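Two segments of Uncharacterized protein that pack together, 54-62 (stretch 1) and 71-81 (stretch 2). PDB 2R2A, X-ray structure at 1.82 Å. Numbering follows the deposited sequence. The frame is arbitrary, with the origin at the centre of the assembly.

Stretch 1 54-62: HTYIETDAK
Stretch 2 (71-81) QLSAHDMYEWI

The most unusual feature of this contact is the ring of H75, which locks the end of a very short parallel strand pairing from two directions at once. Its NE2 donates a hydrogen bond to T59 O at 2.6 Å, with the acceptor near the ring plane, while A61 CB lies over one face, 3.7 Å from the ring centroid and 15° off the normal. An in-plane N-H meets a carbonyl and the flat face meets a methyl, so one imidazole serves both a polar and an apolar neighbor. H75 reaches this position with chi1 m (-63°) and chi2 -87°, its CA-to-CB bond pointing toward stretch 1.

The backbones run parallel. I57 lies beside L72, E58 beside S73 and T59 beside A74, with CA-CA distances of 5.3, 4.5 and 5.1 Å. E58 is the centre of the ladder's direct bonding, because both of its backbone polar atoms face stretch 2: E58 N donates to L72 O (3.0 Å, 174°), and A74 N donates to E58 O (2.7 Å, 179°). These nearly straight bonds straddle S73, as a parallel bridge requires, and S73 CA makes a CA-H...O contact of 3.5 Å with E58 O. Before the direct bonds begin, a water takes over the pairing, donating to Y56 O (2.5 Å) and accepting from L72 N (3.1 Å).

Build 55-58 extended, with phi/psi of -107/127, -69/134, -118/135 and -84/121, then turn at T59 (-101/-9). L72 and S73 are also extended (-101/134 and -100/144); A74 (-68/-18) and H75 (-79/-22) bend the chain, and D76 (-117/38) precedes the helix that includes 77-80.

I57 and L72 place their side chains on one face of the sheet, E58 and S73 on the other. The first face is greasy. I57 (chi1 p, chi2 t) brings CG2 to 3.7 Å from W80 CH2 and 4.2 Å from L72 CB, and CD1 to 3.7 Å from CE of selenomethionine M77 (t, t, m) and 4.3 Å from A74 CB. The helix thus folds back to pack on a strand residue. W80 (chi1 p, chi2 -93°) donates through NE1 to S73 O at 2.9 Å, tying the indole to the backbone of its own stretch while its CH2 meets I57. L72 (m, t) adds a contact from CD1 to T55 CG2 at 4.2 Å, and T59 CG2, with chi1 p, rests 3.8 Å from A74 CB.

The other face is polar and braces each stretch internally. E58 (t, p, chi3 66°) leads its carboxylate away from stretch 2: OE1 accepts from Y56 OH at 2.8 Å, and OE2 accepts from D60 N at 2.8 Å, tying strand to turn. S73, with chi1 t, accepts through OG from H75 N at 3.0 Å, supporting the bend that presents the imidazole.

The rule is economical: two straight backbone bonds set the register, one isoleucine gathers most of the apolar partners, and a histidine closes the end. The two stretches bury 426 Å² between them, both sides summed.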

# COMPACT_ATOMS: atom_id res chain seq x y z
N HIS A 54 -8.09 5.53 11.42
CA HIS A 54 -8.03 4.39 10.53
C HIS A 54 -8.51 3.17 11.30
O HIS A 54 -8.70 3.22 12.52
CB HIS A 54 -6.58 4.17 10.02
CG HIS A 54 -5.60 3.89 11.11
ND1 HIS A 54 -5.13 4.87 11.96
CD2 HIS A 54 -5.06 2.72 11.55
CE1 HIS A 54 -4.33 4.32 12.85
NE2 HIS A 54 -4.27 3.02 12.63
N THR A 55 -8.72 2.09 10.57
CA THR A 55 -8.99 0.80 11.18
C THR A 55 -7.77 -0.10 11.03
O THR A 55 -7.27 -0.26 9.92
CB THR A 55 -10.19 0.15 10.51
OG1 THR A 55 -11.31 1.03 10.67
CG2 THR A 55 -10.48 -1.19 11.11
N TYR A 56 -7.31 -0.66 12.15
CA TYR A 56 -6.17 -1.59 12.16
C TYR A 56 -6.50 -2.91 11.49
O TYR A 56 -7.55 -3.52 11.77
CB TYR A 56 -5.66 -1.85 13.58
CG TYR A 56 -4.45 -2.78 13.64
CD1 TYR A 56 -4.59 -4.11 14.06
CD2 TYR A 56 -3.17 -2.33 13.28
CE1 TYR A 56 -3.51 -4.97 14.11
CE2 TYR A 56 -2.06 -3.20 13.33
CZ TYR A 56 -2.25 -4.51 13.75
OH TYR A 56 -1.20 -5.39 13.81
N ILE A 57 -5.59 -3.37 10.64
CA ILE A 57 -5.65 -4.74 10.11
C ILE A 57 -4.41 -5.55 10.51
O ILE A 57 -3.27 -5.06 10.41
CB ILE A 57 -5.89 -4.76 8.57
CG1 ILE A 57 -4.84 -3.93 7.80
CG2 ILE A 57 -7.27 -4.24 8.25
CD1 ILE A 57 -4.98 -4.01 6.24
N GLU A 58 -4.64 -6.79 10.95
CA GLU A 58 -3.57 -7.71 11.34
C GLU A 58 -3.01 -8.44 10.13
O GLU A 58 -3.73 -9.14 9.41
CB GLU A 58 -4.08 -8.76 12.36
CG GLU A 58 -2.98 -9.66 12.94
CD GLU A 58 -1.76 -8.85 13.39
OE1 GLU A 58 -1.88 -8.07 14.36
OE2 GLU A 58 -0.70 -8.96 12.75
N THR A 59 -1.71 -8.29 9.90
CA THR A 59 -1.07 -8.95 8.77
C THR A 59 -0.28 -10.21 9.13
O THR A 59 0.17 -10.95 8.21
CB THR A 59 -0.13 -7.98 8.00
OG1 THR A 59 0.89 -7.50 8.87
CG2 THR A 59 -0.91 -6.81 7.45
N ASP A 60 -0.10 -10.48 10.43
CA ASP A 60 0.63 -11.69 10.85
C ASP A 60 -0.36 -12.83 10.97
O ASP A 60 -1.19 -12.85 11.88
CB ASP A 60 1.40 -11.46 12.15
CG ASP A 60 2.28 -12.66 12.56
OD1 ASP A 60 2.12 -13.77 12.02
OD2 ASP A 60 3.15 -12.47 13.43
N ALA A 61 -0.30 -13.76 10.03
CA ALA A 61 -1.29 -14.83 9.98
C ALA A 61 -1.26 -15.75 11.21
O ALA A 61 -2.25 -16.41 11.51
CB ALA A 61 -1.14 -15.63 8.70
N LYS A 62 -0.16 -15.79 11.94
CA LYS A 62 -0.15 -16.60 13.15
C LYS A 62 -0.92 -15.89 14.26
O LYS A 62 -1.57 -16.54 15.10
CB LYS A 62 1.27 -16.98 13.59
CG LYS A 62 1.30 -18.27 14.44
CD LYS A 62 2.69 -18.69 14.91
CE LYS A 62 3.41 -19.56 13.87
NZ LYS A 62 4.50 -20.39 14.49
N GLN A 71 -12.01 -8.20 15.45
CA GLN A 71 -10.74 -7.77 14.84
C GLN A 71 -10.63 -8.25 13.41
O GLN A 71 -11.10 -9.36 13.08
CB GLN A 71 -9.52 -8.27 15.61
CG GLN A 71 -9.66 -8.25 17.13
CD GLN A 71 -8.92 -9.40 17.77
OE1 GLN A 71 -7.69 -9.49 17.67
NE2 GLN A 71 -9.66 -10.30 18.40
N LEU A 72 -10.00 -7.42 12.58
CA LEU A 72 -9.83 -7.74 11.18
C LEU A 72 -8.43 -8.26 10.89
O LEU A 72 -7.42 -7.72 11.36
CB LEU A 72 -10.09 -6.52 10.31
CG LEU A 72 -11.48 -5.93 10.17
CD1 LEU A 72 -11.36 -4.78 9.17
CD2 LEU A 72 -12.49 -6.96 9.68
N SER A 73 -8.40 -9.34 10.13
CA SER A 73 -7.17 -9.89 9.62
C SER A 73 -7.03 -9.41 8.18
O SER A 73 -8.03 -9.33 7.45
CB SER A 73 -7.22 -11.41 9.67
OG SER A 73 -6.09 -11.95 9.01
N ALA A 74 -5.80 -9.12 7.75
CA ALA A 74 -5.59 -8.80 6.35
C ALA A 74 -5.84 -10.04 5.49
O ALA A 74 -6.03 -9.93 4.27
CB ALA A 74 -4.15 -8.25 6.11
N HIS A 75 -5.82 -11.21 6.15
CA HIS A 75 -5.78 -12.48 5.43
C HIS A 75 -7.11 -12.93 4.87
O HIS A 75 -7.13 -13.72 3.92
CB HIS A 75 -5.04 -13.56 6.24
CG HIS A 75 -3.60 -13.22 6.46
ND1 HIS A 75 -2.61 -13.53 5.55
CD2 HIS A 75 -2.99 -12.53 7.46
CE1 HIS A 75 -1.45 -13.07 5.99
NE2 HIS A 75 -1.65 -12.45 7.14
N ASP A 76 -8.23 -12.44 5.42
CA ASP A 76 -9.51 -12.69 4.79
C ASP A 76 -10.16 -11.40 4.32
O ASP A 76 -11.37 -11.25 4.40
CB ASP A 76 -10.44 -13.48 5.72
CG ASP A 76 -10.66 -12.81 7.06
OD1 ASP A 76 -10.16 -11.69 7.29
OD2 ASP A 76 -11.35 -13.42 7.90
N MSE A 77 -9.34 -10.47 3.80
CA MSE A 77 -9.81 -9.21 3.25
C MSE A 77 -10.83 -9.45 2.14
O MSE A 77 -11.77 -8.68 1.99
CB MSE A 77 -8.64 -8.40 2.68
CG MSE A 77 -8.97 -6.92 2.39
SE MSE A 77 -7.36 -5.98 1.80
CE MSE A 77 -6.36 -6.01 3.46
N TYR A 78 -10.63 -10.53 1.38
CA TYR A 78 -11.54 -10.88 0.32
C TYR A 78 -12.99 -11.02 0.83
O TYR A 78 -13.92 -10.85 0.07
CB TYR A 78 -11.08 -12.17 -0.39
CG TYR A 78 -11.17 -13.43 0.44
CD1 TYR A 78 -10.12 -13.82 1.29
CD2 TYR A 78 -12.29 -14.26 0.35
CE1 TYR A 78 -10.21 -15.00 2.05
CE2 TYR A 78 -12.39 -15.42 1.10
CZ TYR A 78 -11.35 -15.78 1.94
OH TYR A 78 -11.48 -16.93 2.68
N GLU A 79 -13.15 -11.33 2.13
CA GLU A 79 -14.47 -11.48 2.74
C GLU A 79 -15.03 -10.11 3.15
O GLU A 79 -15.96 -9.60 2.51
CB GLU A 79 -14.43 -12.43 3.93
CG GLU A 79 -14.26 -13.92 3.59
CD GLU A 79 -14.53 -14.86 4.78
OE1 GLU A 79 -14.29 -16.08 4.67
OE2 GLU A 79 -15.01 -14.38 5.83
N TRP A 80 -14.47 -9.52 4.21
CA TRP A 80 -14.97 -8.27 4.76
C TRP A 80 -14.89 -7.02 3.86
O TRP A 80 -15.64 -6.07 4.10
CB TRP A 80 -14.34 -7.96 6.12
CG TRP A 80 -12.83 -7.96 6.17
CD1 TRP A 80 -12.03 -9.01 6.51
CD2 TRP A 80 -11.93 -6.84 5.95
NE1 TRP A 80 -10.71 -8.64 6.49
CE2 TRP A 80 -10.62 -7.31 6.15
CE3 TRP A 80 -12.12 -5.49 5.58
CZ2 TRP A 80 -9.48 -6.49 6.01
CZ3 TRP A 80 -10.99 -4.67 5.44
CH2 TRP A 80 -9.68 -5.18 5.65
N ILE A 81 -13.99 -6.99 2.88
CA ILE A 81 -13.88 -5.83 1.97
C ILE A 81 -15.15 -5.61 1.11
O ILE A 81 -15.40 -4.49 0.65
CB ILE A 81 -12.58 -5.84 1.10
CG1 ILE A 81 -12.15 -4.41 0.74
CG2 ILE A 81 -12.77 -6.61 -0.19
CD1 ILE A 81 -11.55 -3.58 1.90
O HOH W 1 -9.48 -4.40 13.16